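PDB 1K38: beta-lactamase OXA-2 from Salmonella typhimurium, which hydrolyses the beta-lactam ring of oxacillin and other penicillins to a substituted beta-amino acid, a class D serine enzyme that confers antibiotic resistance. Local coordinates for residues Tyr125-Pro130 / Gly141-Ser146; Arg155-Asn160 / Leu171-Met176; Arg182-Arg187 / Gly201-Pro206. All coordinates share one frame; numbering follows the deposited sequence.

How the contacts relate
Contact 1 (125-130 with 141-146) is partly buried and ties together two parts of the loop from helix 113-122 to helix 147-158, whereas contacts 2 and 3 are buried. Contact 2 sets the end of helix 147-158 against helix 166-175, and contact 3 pairs strands 184-192 and 196-205 of the central sheet. The last two meet: Lys-173 O probably accepts from Arg-187 NH2, and Trp-202 packs against Tyr-158 and Lys-173. Contact 1 lies about 20 Å from contact 2, centre to centre. Its polar bonds run mostly through the side-chain amide of Asn-127, those of contact 2 through one ammonium, and those of contact 3 through backbone pairing and a salt bridge. Contacts 2 and 3 touch the second subunit.

Contact 1: Tyr125-Pro130 / Gly141-Ser146; sequences YGNADP and GSLAIS
Ile-145 stands end-on over the ring of Tyr-125, the two side chains crossing at about a right angle. With CG1 anti to its backbone N (chi1 -175°), Ile-145 drives CD1 to 3.6 Å from the Tyr-125 ring centroid, almost on the ring normal, a CH-pi contact over the middle of one face. Leu-143 CD2 comes obliquely to Tyr-125 CE1, 4.1 Å away. Phe-53 and Phe-153 meet the same ring edge-to-face, and the Tyr-125 side chain lies about 9 Å from that of Ser-51, the predicted acyl-ester serine.

Asn-127 carries the polar half. Its chi1 of 60° sets CG between backbone N and carbonyl carbon and turns the amide across the facing chain. ND2 donates to Ser-142 O at 2.9 Å, nearly in the amide plane, while OD1 takes Ala-144 N at 3.1 Å from above its carbonyl plane. Asp-129 N also reaches OD1, completing an Asx turn. The backbone N of Asn-127 gives a further bond to Ala-144 O (3.0 Å), nearly along the C=O axis. Gly-126 follows Tyr-125 in a type II' turn closed by Ala-128 N and Tyr-125 O; its CA lies 3.3 Å from Ala-144 O, where a CB would clash.

Both ends of one amide are thus spent on backbone groups, OD1 gripped by two N-H donors, which fixes the rotation of Asn-127 and fastens two irregular parts of the loop between helices 113-122 and 147-158.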
loop_
_atom_site.group_PDB
_atom_site.type_symbol
_atom_site.label_atom_id
_atom_site.label_comp_id
_atom_site.label_asym_id
_atom_site.label_seq_id
_atom_site.Cartn_x
_atom_site.Cartn_y
_atom_site.Cartn_z
ATOM N N TYR A 125 -7.141 4.994 23.312
ATOM C CA TYR A 125 -6.005 5.753 22.789
ATOM C C TYR A 125 -5.443 6.790 23.766
ATOM O O TYR A 125 -6.020 7.860 23.954
ATOM C CB TYR A 125 -6.435 6.425 21.478
ATOM C CG TYR A 125 -5.330 7.099 20.691
ATOM C CD1 TYR A 125 -4.965 8.418 20.945
ATOM C CD2 TYR A 125 -4.685 6.427 19.652
ATOM C CE1 TYR A 125 -3.991 9.058 20.175
ATOM C CE2 TYR A 125 -3.714 7.051 18.883
ATOM C CZ TYR A 125 -3.373 8.366 19.144
ATOM O OH TYR A 125 -2.434 8.987 18.353
ATOM N N GLY A 126 -4.305 6.464 24.373
ATOM C CA GLY A 126 -3.687 7.379 25.322
ATOM C C GLY A 126 -4.642 7.754 26.439
ATOM O O GLY A 126 -5.332 6.891 26.978
ATOM N N ASN A 127 -4.695 9.036 26.791
ATOM C CA ASN A 127 -5.598 9.461 27.852
ATOM C C ASN A 127 -7.023 9.650 27.330
ATOM O O ASN A 127 -7.932 9.998 28.085
ATOM C CB ASN A 127 -5.088 10.747 28.526
ATOM C CG ASN A 127 -4.970 11.919 27.569
ATOM O OD1 ASN A 127 -5.448 11.870 26.434
ATOM N ND2 ASN A 127 -4.335 12.989 28.032
ATOM N N ALA A 128 -7.202 9.408 26.033
ATOM C CA ALA A 128 -8.504 9.516 25.374
ATOM C C ALA A 128 -9.275 10.779 25.748
ATOM O O ALA A 128 -10.496 10.739 25.906
ATOM C CB ALA A 128 -9.341 8.285 25.697
ATOM N N ASP A 129 -8.567 11.898 25.863
ATOM C CA ASP A 129 -9.185 13.167 26.239
ATOM C C ASP A 129 -9.132 14.196 25.109
ATOM O O ASP A 129 -8.085 14.783 24.846
ATOM C CB ASP A 129 -8.473 13.734 27.466
ATOM C CG ASP A 129 -9.225 14.887 28.097
ATOM O OD1 ASP A 129 -9.896 15.635 27.357
ATOM O OD2 ASP A 129 -9.136 15.047 29.331
ATOM N N PRO A 130 -10.268 14.431 24.430
ATOM C CA PRO A 130 -10.306 15.398 23.332
ATOM C C PRO A 130 -10.668 16.824 23.752
ATOM O O PRO A 130 -11.037 17.644 22.909
ATOM C CB PRO A 130 -11.344 14.799 22.399
ATOM C CG PRO A 130 -12.348 14.283 23.368
ATOM C CD PRO A 130 -11.495 13.612 24.439
ATOM N N GLY A 141 -4.577 20.395 22.289
ATOM C CA GLY A 141 -5.576 19.973 23.253
ATOM C C GLY A 141 -5.024 19.137 24.393
ATOM O O GLY A 141 -3.818 19.108 24.634
ATOM N N SER A 142 -5.918 18.442 25.087
ATOM C CA SER A 142 -5.541 17.614 26.228
ATOM C C SER A 142 -5.075 16.209 25.861
ATOM O O SER A 142 -4.492 15.516 26.691
ATOM C CB SER A 142 -6.719 17.505 27.199
ATOM O OG SER A 142 -7.149 18.785 27.635
ATOM N N LEU A 143 -5.334 15.791 24.626
ATOM C CA LEU A 143 -4.955 14.449 24.190
ATOM C C LEU A 143 -3.451 14.171 24.261
ATOM O O LEU A 143 -2.635 14.963 23.787
ATOM C CB LEU A 143 -5.453 14.198 22.762
ATOM C CG LEU A 143 -5.293 12.759 22.260
ATOM C CD1 LEU A 143 -6.095 11.808 23.132
ATOM C CD2 LEU A 143 -5.765 12.675 20.816
ATOM N N ALA A 144 -3.095 13.039 24.860
ATOM C CA ALA A 144 -1.693 12.652 24.992
ATOM C C ALA A 144 -1.552 11.133 24.968
ATOM O O ALA A 144 -2.421 10.410 25.460
ATOM C CB ALA A 144 -1.114 13.216 26.287
ATOM N N ILE A 145 -0.444 10.658 24.407
ATOM C CA ILE A 145 -0.186 9.226 24.286
ATOM C C ILE A 145 1.323 8.960 24.311
ATOM O O ILE A 145 2.110 9.797 23.872
ATOM C CB ILE A 145 -0.809 8.697 22.962
ATOM C CG1 ILE A 145 -0.665 7.179 22.868
ATOM C CG2 ILE A 145 -0.157 9.396 21.770
ATOM C CD1 ILE A 145 -1.455 6.560 21.712
ATOM N N SER A 146 1.730 7.803 24.832
ATOM C CA SER A 146 3.153 7.469 24.906
ATOM C C SER A 146 3.635 6.664 23.706
ATOM O O SER A 146 2.833 6.142 22.924
ATOM C CB SER A 146 3.448 6.661 26.166
ATOM O OG SER A 146 2.980 5.328 26.028
#

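Contact 2: Arg155-Asn160 / Leu171-Met176; sequences RKLYRN and LVKDLM
Lys-173 leaves its helix with CG anti to the carbonyl carbon (chi1 -76°), and a single bend at chi3 (-74°) carries its ammonium to the C-terminal end of helix 147-158. Leu-157 CG, anti to its backbone N, meets it 3.7 Å from Lys-173 CG. Leu-157 CD2 also touches Met-176 SD at 3.9 Å, tip to tip; the Met-176 side chain lies about 5 Å from that of Lys-189, probably substrate-binding.

Lys-173 NZ faces three protein oxygens and a water, so at least one N-H must be shared. Leu-157 O receives it at 3.1 Å on a lone pair, in the carbonyl plane; Tyr-158 O, also at 3.1 Å, is met from above its plane. The shortest bond, 2.7 Å, runs from NZ to Asn-160 OD1, again above the carbonyl plane. The water accepts from NZ and donates to Tyr-158 O.

Asn-160, at positive phi, closes the helix in a Schellman motif, its N donating to Leu-157 O. Its ND2 bonds to Glu-70 of the second subunit, consistent with OD1 being turned to the lysine. Bound by carbonyls of the last helical turn, the ammonium probably has its charge stabilised by them and the helix dipole, with that Glu-70 a long, weak ion-pair partner.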
loop_
_atom_site.group_PDB
_atom_site.type_symbol
_atom_site.label_atom_id
_atom_site.label_comp_id
_atom_site.label_asym_id
_atom_site.label_seq_id
_atom_site.Cartn_x
_atom_site.Cartn_y
_atom_site.Cartn_z
ATOM N N ARG A 155 -0.139 -1.963 16.308
ATOM C CA ARG A 155 -0.229 -3.410 16.156
ATOM C C ARG A 155 -1.677 -3.844 15.948
ATOM O O ARG A 155 -1.946 -4.772 15.180
ATOM C CB ARG A 155 0.387 -4.104 17.371
ATOM C CG ARG A 155 1.861 -3.787 17.508
ATOM C CD ARG A 155 2.470 -4.407 18.747
ATOM N NE ARG A 155 2.975 -5.753 18.504
ATOM C CZ ARG A 155 3.780 -6.395 19.344
ATOM N NH1 ARG A 155 4.159 -5.805 20.473
ATOM N NH2 ARG A 155 4.221 -7.610 19.052
ATOM N N LYS A 156 -2.610 -3.166 16.612
ATOM C CA LYS A 156 -4.023 -3.496 16.450
ATOM C C LYS A 156 -4.471 -3.158 15.028
ATOM O O LYS A 156 -5.179 -3.938 14.391
ATOM C CB LYS A 156 -4.872 -2.747 17.479
ATOM C CG LYS A 156 -4.674 -3.266 18.901
ATOM C CD LYS A 156 -5.636 -2.639 19.898
ATOM C CE LYS A 156 -5.325 -1.180 20.145
ATOM N NZ LYS A 156 -6.103 -0.673 21.313
ATOM N N LEU A 157 -4.041 -2.004 14.525
ATOM C CA LEU A 157 -4.380 -1.586 13.166
ATOM C C LEU A 157 -3.833 -2.604 12.163
ATOM O O LEU A 157 -4.517 -3.009 11.222
ATOM C CB LEU A 157 -3.778 -0.203 12.874
ATOM C CG LEU A 157 -3.956 0.334 11.448
ATOM C CD1 LEU A 157 -5.440 0.435 11.109
ATOM C CD2 LEU A 157 -3.291 1.707 11.327
ATOM N N TYR A 158 -2.582 -2.998 12.366
ATOM C CA TYR A 158 -1.925 -3.968 11.505
ATOM C C TYR A 158 -2.737 -5.260 11.418
ATOM O O TYR A 158 -2.921 -5.818 10.333
ATOM C CB TYR A 158 -0.526 -4.266 12.060
ATOM C CG TYR A 158 0.214 -5.383 11.356
ATOM C CD1 TYR A 158 0.667 -5.233 10.046
ATOM C CD2 TYR A 158 0.479 -6.584 12.013
ATOM C CE1 TYR A 158 1.372 -6.251 9.408
ATOM C CE2 TYR A 158 1.184 -7.609 11.383
ATOM C CZ TYR A 158 1.630 -7.434 10.082
ATOM O OH TYR A 158 2.347 -8.435 9.469
ATOM N N ARG A 159 -3.239 -5.710 12.563
ATOM C CA ARG A 159 -4.004 -6.949 12.649
ATOM C C ARG A 159 -5.485 -6.795 12.309
ATOM O O ARG A 159 -6.233 -7.773 12.368
ATOM C CB ARG A 159 -3.873 -7.535 14.060
ATOM C CG ARG A 159 -2.454 -7.901 14.464
ATOM C CD ARG A 159 -1.997 -9.172 13.766
ATOM N NE ARG A 159 -0.605 -9.489 14.067
ATOM C CZ ARG A 159 0.025 -10.573 13.628
ATOM N NH1 ARG A 159 -0.614 -11.453 12.870
ATOM N NH2 ARG A 159 1.302 -10.769 13.934
ATOM N N ASN A 160 -5.902 -5.581 11.954
ATOM C CA ASN A 160 -7.302 -5.307 11.619
ATOM C C ASN A 160 -8.184 -5.532 12.844
ATOM O O ASN A 160 -9.366 -5.856 12.715
ATOM C CB ASN A 160 -7.767 -6.217 10.477
ATOM C CG ASN A 160 -6.921 -6.063 9.226
ATOM O OD1 ASN A 160 -6.777 -4.960 8.693
ATOM N ND2 ASN A 160 -6.355 -7.173 8.750
ATOM N N LEU A 171 -7.739 1.048 4.224
ATOM C CA LEU A 171 -7.510 2.317 3.550
ATOM C C LEU A 171 -6.484 3.145 4.319
ATOM O O LEU A 171 -5.578 3.728 3.718
ATOM C CB LEU A 171 -8.816 3.109 3.413
ATOM C CG LEU A 171 -8.679 4.518 2.820
ATOM C CD1 LEU A 171 -7.898 4.461 1.510
ATOM C CD2 LEU A 171 -10.071 5.123 2.598
ATOM N N VAL A 172 -6.610 3.203 5.642
ATOM C CA VAL A 172 -5.656 3.979 6.422
ATOM C C VAL A 172 -4.245 3.400 6.295
ATOM O O VAL A 172 -3.284 4.151 6.155
ATOM C CB VAL A 172 -6.074 4.054 7.911
ATOM C CG1 VAL A 172 -4.959 4.688 8.741
ATOM C CG2 VAL A 172 -7.338 4.887 8.043
ATOM N N LYS A 173 -4.111 2.076 6.331
ATOM C CA LYS A 173 -2.781 1.479 6.199
ATOM C C LYS A 173 -2.191 1.770 4.824
ATOM O O LYS A 173 -0.973 1.875 4.668
ATOM C CB LYS A 173 -2.831 -0.031 6.473
ATOM C CG LYS A 173 -2.958 -0.339 7.960
ATOM C CD LYS A 173 -2.947 -1.834 8.264
ATOM C CE LYS A 173 -4.258 -2.501 7.879
ATOM N NZ LYS A 173 -4.293 -3.938 8.279
ATOM N N ASP A 174 -3.050 1.915 3.823
ATOM C CA ASP A 174 -2.565 2.227 2.491
ATOM C C ASP A 174 -2.119 3.693 2.442
ATOM O O ASP A 174 -1.082 4.015 1.864
ATOM C CB ASP A 174 -3.644 1.966 1.444
ATOM C CG ASP A 174 -3.053 1.765 0.071
ATOM O OD1 ASP A 174 -2.864 0.594 -0.355
ATOM O OD2 ASP A 174 -2.745 2.788 -0.561
ATOM N N LEU A 175 -2.890 4.577 3.066
ATOM C CA LEU A 175 -2.550 6.000 3.094
ATOM C C LEU A 175 -1.203 6.241 3.786
ATOM O O LEU A 175 -0.493 7.199 3.470
ATOM C CB LEU A 175 -3.663 6.789 3.804
ATOM C CG LEU A 175 -5.023 6.793 3.094
ATOM C CD1 LEU A 175 -6.078 7.421 3.997
ATOM C CD2 LEU A 175 -4.915 7.559 1.780
ATOM N N MET A 176 -0.852 5.352 4.712
ATOM C CA MET A 176 0.399 5.443 5.467
ATOM C C MET A 176 1.651 5.032 4.688
ATOM O O MET A 176 2.769 5.228 5.168
ATOM C CB MET A 176 0.312 4.571 6.727
ATOM C CG MET A 176 -0.625 5.094 7.808
ATOM S SD MET A 176 -0.861 3.877 9.117
ATOM C CE MET A 176 0.819 3.733 9.763
HETATM O O HOH W 1 -2.241 -5.977 7.668
#

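Contact 3: Arg182-Arg187 / Gly201-Pro206; sequences RNWILR and GWVEWP
Glu-204 OE2 is the hub, gripped by donors from both strands. Arg-187 NE reaches it at 2.7 Å from above the carboxylate plane, forming the salt bridge, while the oxygen lies close to the guanidinium plane. From its own strand, Trp-202 NE1 donates at 2.9 Å along an almost straight N-H line (176°) to the anti lone pair of OE2, exactly in the indole plane. A weak bond joins Arg-187 NH1 to Glu-204 OE1. The guanidinium and carboxylate are turned 56° apart, so they do not form the flat two-pronged pair.

The hydrocarbon of Arg-187, extended from CG to NE, starts over one face of the Trp-202 indole with CB and CG, toward the rim, and CD then passes the CE2/CZ2 border, 3.6 Å from Trp-202 CZ2. Ile-185 CG2 sits over the centre of the guanidinium. Arg-187 NH1 pairs with Asp-174 of the second subunit, so the arginine is also matched with a carboxylate across the subunit interface.

The backbone fixes this register: Ile-185 with Glu-204 and Arg-187 with Trp-202 are hydrogen-bonded pairs, and Leu-186 with Val-203 is the non-hydrogen-bonded pair between them, with side chains on the other face of the sheet. Gly-201 CA comes within 3.1 Å of Arg-187 O, and its backbone angles by themselves call for a residue without a side chain. Near the open end, Trp-184 CB makes a CH-pi contact over the Trp-205 six-membered ring, 3.5 Å from its centroid; the Trp-184 five-membered ring is inclined to it by 25° and so displaced that the two hardly overlap. Trp-205 NE1 is bonded to Ala-241 O.

The two strands, flanked by 177-181 and 208-217, form an antiparallel hairpin in the central sheet of the penicillin-recognising serine-enzyme fold; farther along strand 184-192 lie Lys-189 to Gly-191, probable substrate-binding residues.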
loop_
_atom_site.group_PDB
_atom_site.type_symbol
_atom_site.label_atom_id
_atom_site.label_comp_id
_atom_site.label_asym_id
_atom_site.label_seq_id
_atom_site.Cartn_x
_atom_site.Cartn_y
_atom_site.Cartn_z
ATOM N N ARG A 182 10.367 -4.644 -3.403
ATOM C CA ARG A 182 9.693 -5.871 -3.807
ATOM C C ARG A 182 9.203 -6.731 -2.649
ATOM O O ARG A 182 8.149 -7.367 -2.749
ATOM C CB ARG A 182 10.613 -6.710 -4.703
ATOM C CG ARG A 182 10.919 -6.076 -6.047
ATOM C CD ARG A 182 11.775 -7.000 -6.902
ATOM N NE ARG A 182 12.142 -6.383 -8.172
ATOM C CZ ARG A 182 11.287 -6.122 -9.157
ATOM N NH1 ARG A 182 10.000 -6.426 -9.028
ATOM N NH2 ARG A 182 11.718 -5.542 -10.269
ATOM N N ASN A 183 9.952 -6.753 -1.548
ATOM C CA ASN A 183 9.561 -7.572 -0.407
ATOM C C ASN A 183 9.403 -6.827 0.914
ATOM O O ASN A 183 9.413 -7.443 1.978
ATOM C CB ASN A 183 10.552 -8.730 -0.218
ATOM C CG ASN A 183 11.959 -8.258 0.075
ATOM O OD1 ASN A 183 12.812 -9.046 0.493
ATOM N ND2 ASN A 183 12.217 -6.978 -0.148
ATOM N N TRP A 184 9.253 -5.509 0.859
ATOM C CA TRP A 184 9.070 -4.742 2.090
ATOM C C TRP A 184 8.232 -3.486 1.869
ATOM O O TRP A 184 8.284 -2.873 0.802
ATOM C CB TRP A 184 10.422 -4.366 2.708
ATOM C CG TRP A 184 11.287 -3.501 1.852
ATOM C CD1 TRP A 184 12.125 -3.907 0.852
ATOM C CD2 TRP A 184 11.393 -2.076 1.911
ATOM N NE1 TRP A 184 12.747 -2.820 0.286
ATOM C CE2 TRP A 184 12.315 -1.684 0.916
ATOM C CE3 TRP A 184 10.796 -1.090 2.708
ATOM C CZ2 TRP A 184 12.656 -0.346 0.696
ATOM C CZ3 TRP A 184 11.133 0.239 2.489
ATOM C CH2 TRP A 184 12.056 0.600 1.490
ATOM N N ILE A 185 7.452 -3.123 2.883
ATOM C CA ILE A 185 6.599 -1.941 2.814
ATOM C C ILE A 185 6.715 -1.130 4.096
ATOM O O ILE A 185 6.507 -1.648 5.193
ATOM C CB ILE A 185 5.108 -2.324 2.612
ATOM C CG1 ILE A 185 4.952 -3.143 1.327
ATOM C CG2 ILE A 185 4.248 -1.060 2.515
ATOM C CD1 ILE A 185 3.553 -3.687 1.103
ATOM N N LEU A 186 7.051 0.145 3.950
ATOM C CA LEU A 186 7.184 1.038 5.094
ATOM C C LEU A 186 5.930 1.890 5.197
ATOM O O LEU A 186 5.600 2.625 4.263
ATOM C CB LEU A 186 8.412 1.945 4.926
ATOM C CG LEU A 186 8.599 3.073 5.953
ATOM C CD1 LEU A 186 8.840 2.496 7.346
ATOM C CD2 LEU A 186 9.785 3.942 5.535
ATOM N N ARG A 187 5.231 1.772 6.327
ATOM C CA ARG A 187 4.011 2.536 6.579
ATOM C C ARG A 187 4.288 3.375 7.815
ATOM O O ARG A 187 4.644 2.838 8.866
ATOM C CB ARG A 187 2.823 1.601 6.841
ATOM C CG ARG A 187 2.608 0.529 5.771
ATOM C CD ARG A 187 1.343 -0.272 6.072
ATOM N NE ARG A 187 1.299 -1.539 5.343
ATOM C CZ ARG A 187 0.725 -1.725 4.159
ATOM N NH1 ARG A 187 0.761 -2.930 3.600
ATOM N NH2 ARG A 187 0.107 -0.722 3.538
ATOM N N GLY A 201 5.185 3.954 13.086
ATOM C CA GLY A 201 4.748 3.137 11.969
ATOM C C GLY A 201 5.380 1.767 12.035
ATOM O O GLY A 201 5.684 1.278 13.117
ATOM N N TRP A 202 5.575 1.145 10.882
ATOM C CA TRP A 202 6.197 -0.170 10.840
ATOM C C TRP A 202 6.668 -0.501 9.439
ATOM O O TRP A 202 6.282 0.148 8.464
ATOM C CB TRP A 202 5.220 -1.259 11.333
ATOM C CG TRP A 202 4.035 -1.561 10.425
ATOM C CD1 TRP A 202 4.024 -2.381 9.325
ATOM C CD2 TRP A 202 2.686 -1.098 10.589
ATOM N NE1 TRP A 202 2.751 -2.460 8.802
ATOM C CE2 TRP A 202 1.912 -1.683 9.557
ATOM C CE3 TRP A 202 2.055 -0.249 11.508
ATOM C CZ2 TRP A 202 0.536 -1.444 9.422
ATOM C CZ3 TRP A 202 0.680 -0.013 11.371
ATOM C CH2 TRP A 202 -0.056 -0.610 10.336
ATOM N N VAL A 203 7.551 -1.486 9.354
ATOM C CA VAL A 203 8.035 -1.945 8.067
ATOM C C VAL A 203 7.681 -3.428 8.011
ATOM O O VAL A 203 8.008 -4.194 8.923
ATOM C CB VAL A 203 9.562 -1.745 7.912
ATOM C CG1 VAL A 203 10.305 -2.474 9.008
ATOM C CG2 VAL A 203 10.000 -2.221 6.533
ATOM N N GLU A 204 6.984 -3.825 6.951
ATOM C CA GLU A 204 6.570 -5.215 6.795
ATOM C C GLU A 204 7.519 -5.988 5.910
ATOM O O GLU A 204 7.917 -5.514 4.844
ATOM C CB GLU A 204 5.184 -5.313 6.155
ATOM C CG GLU A 204 4.193 -4.300 6.623
ATOM C CD GLU A 204 2.838 -4.467 5.964
ATOM O OE1 GLU A 204 2.758 -5.086 4.880
ATOM O OE2 GLU A 204 1.852 -3.960 6.524
ATOM N N TRP A 205 7.850 -7.194 6.357
ATOM C CA TRP A 205 8.719 -8.098 5.620
ATOM C C TRP A 205 7.977 -9.425 5.489
ATOM O O TRP A 205 6.967 -9.647 6.153
ATOM C CB TRP A 205 10.035 -8.313 6.369
ATOM C CG TRP A 205 10.904 -7.102 6.372
ATOM C CD1 TRP A 205 10.917 -6.101 7.302
ATOM C CD2 TRP A 205 11.859 -6.735 5.373
ATOM N NE1 TRP A 205 11.822 -5.132 6.941
ATOM C CE2 TRP A 205 12.413 -5.495 5.761
ATOM C CE3 TRP A 205 12.299 -7.332 4.183
ATOM C CZ2 TRP A 205 13.388 -4.838 5.001
ATOM C CZ3 TRP A 205 13.265 -6.681 3.428
ATOM C CH2 TRP A 205 13.799 -5.444 3.841
ATOM N N PRO A 206 8.464 -10.323 4.625
ATOM C CA PRO A 206 7.802 -11.617 4.448
ATOM C C PRO A 206 7.625 -12.427 5.737
ATOM O O PRO A 206 6.649 -13.157 5.880
ATOM C CB PRO A 206 8.706 -12.322 3.444
ATOM C CG PRO A 206 9.195 -11.193 2.595
ATOM C CD PRO A 206 9.542 -10.145 3.634
#